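Local coordinates for DNA protection during starvation protein (Mycobacterium smegmatis, PDB 2YW6), which probably oxidises iron(II) with hydrogen peroxide and stores it as a ferric mineral in a hollow twelve-subunit shell, shielding DNA from hydroxyl radicals, at residues K126-D129 with L130-S134. Numbering follows the deposited sequence.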
loop_
_atom_site.group_PDB
_atom_site.type_symbol
_atom_site.label_atom_id
_atom_site.label_comp_id
_atom_site.label_asym_id
_atom_site.label_seq_id
_atom_site.Cartn_x
_atom_site.Cartn_y
_atom_site.Cartn_z
ATOM N N LYS B 126 16.170 38.432 6.819
ATOM C CA LYS B 126 16.449 38.787 8.209
ATOM C C LYS B 126 17.070 37.644 9.015
ATOM O O LYS B 126 17.771 37.896 9.996
ATOM C CB LYS B 126 15.164 39.252 8.885
ATOM C CG LYS B 126 15.234 40.652 9.409
ATOM C CD LYS B 126 13.975 41.477 9.144
ATOM C CE LYS B 126 14.319 42.979 9.095
ATOM N NZ LYS B 126 15.655 43.342 9.683
ATOM N N LEU B 127 16.828 36.401 8.588
ATOM C CA LEU B 127 17.380 35.250 9.308
ATOM C C LEU B 127 18.801 34.862 8.884
ATOM O O LEU B 127 19.446 33.995 9.497
ATOM C CB LEU B 127 16.440 34.049 9.153
ATOM C CG LEU B 127 15.077 34.277 9.815
ATOM C CD1 LEU B 127 14.048 33.267 9.298
ATOM C CD2 LEU B 127 15.232 34.176 11.338
ATOM N N GLU B 128 19.271 35.505 7.824
ATOM C CA GLU B 128 20.598 35.259 7.270
ATOM C C GLU B 128 21.702 35.283 8.332
ATOM O O GLU B 128 22.630 34.479 8.287
ATOM C CB GLU B 128 20.911 36.295 6.181
ATOM C CG GLU B 128 22.116 35.963 5.332
ATOM C CD GLU B 128 21.919 34.697 4.518
ATOM O OE1 GLU B 128 20.940 34.635 3.749
ATOM O OE2 GLU B 128 22.743 33.763 4.638
ATOM N N ASP B 129 21.600 36.191 9.295
ATOM C CA ASP B 129 22.630 36.271 10.317
ATOM C C ASP B 129 22.119 35.970 11.721
ATOM O O ASP B 129 22.725 36.372 12.714
ATOM C CB ASP B 129 23.282 37.652 10.275
ATOM C CG ASP B 129 23.901 37.953 8.928
ATOM O OD1 ASP B 129 24.762 37.165 8.483
ATOM O OD2 ASP B 129 23.527 38.972 8.313
ATOM N N LEU B 130 21.004 35.249 11.795
ATOM C CA LEU B 130 20.411 34.893 13.075
ATOM C C LEU B 130 20.329 33.390 13.263
ATOM O O LEU B 130 20.732 32.862 14.298
ATOM C CB LEU B 130 19.007 35.486 13.194
ATOM C CG LEU B 130 18.911 37.005 13.297
ATOM C CD1 LEU B 130 17.454 37.419 13.197
ATOM C CD2 LEU B 130 19.522 37.473 14.615
ATOM N N ASP B 131 19.809 32.702 12.250
ATOM C CA ASP B 131 19.637 31.252 12.315
ATOM C C ASP B 131 19.508 30.658 10.911
ATOM O O ASP B 131 18.457 30.785 10.264
ATOM C CB ASP B 131 18.373 30.929 13.117
ATOM C CG ASP B 131 18.188 29.446 13.353
ATOM O OD1 ASP B 131 18.627 28.633 12.514
ATOM O OD2 ASP B 131 17.581 29.085 14.379
ATOM N N LEU B 132 20.570 30.013 10.442
ATOM C CA LEU B 132 20.533 29.400 9.121
ATOM C C LEU B 132 19.464 28.310 9.017
ATOM O O LEU B 132 18.792 28.198 7.994
ATOM C CB LEU B 132 21.896 28.796 8.755
ATOM C CG LEU B 132 23.002 29.793 8.420
ATOM C CD1 LEU B 132 24.255 29.042 8.007
ATOM C CD2 LEU B 132 22.522 30.712 7.300
ATOM N N VAL B 133 19.318 27.504 10.068
ATOM C CA VAL B 133 18.337 26.419 10.072
ATOM C C VAL B 133 16.918 26.942 9.875
ATOM O O VAL B 133 16.204 26.513 8.967
ATOM C CB VAL B 133 18.408 25.611 11.385
ATOM C CG1 VAL B 133 17.345 24.511 11.384
ATOM C CG2 VAL B 133 19.793 25.017 11.537
ATOM N N SER B 134 16.514 27.870 10.730
ATOM C CA SER B 134 15.193 28.464 10.623
ATOM C C SER B 134 15.015 29.122 9.257
ATOM O O SER B 134 13.910 29.153 8.731
ATOM C CB SER B 134 15.004 29.500 11.724
ATOM O OG SER B 134 15.163 28.878 12.982
#
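Leu130 lays its CD1 methyl over the carbonyl oxygen of Lys126, and beside Leu127, whose CD2 is 4.3 Å from it. Its CG stands anti to its own carbonyl carbon (chi1 -68°), which turns the branch back over the chain that precedes it. Both leucines also pack on Val17 of helix 12-41. The backbone reverses between them. Leu127 O accepts two bonds. Leu130 N is 3.0 Å from Leu127 O. Asp131 N is 3.1 Å from the same Leu127 O. One oxygen thus accepts from two successive amides. Leu132 CD2 sits 3.9 Å from Glu128 O and near the carboxylate of Glu128, whose OE1 is bonded to Gln135. Leu132 also packs on Ile124 of a second subunit. Asp131 starts the next helix as its N-cap. Its OD1 takes Ser134 N at 2.9 Å, met from above the carboxylate plane, and its OD2 accepts a weak bond from Ser134 OG. Arg71 of helix 47-75 holds this pair, with a salt bridge to Asp131 OD2 and a hydrogen bond to Ser134 OG. The arrangement is a tight interhelical turn with an Asp N-cap, joining helices 102-127 and 132-155 of the ferritin-like four-helix bundle.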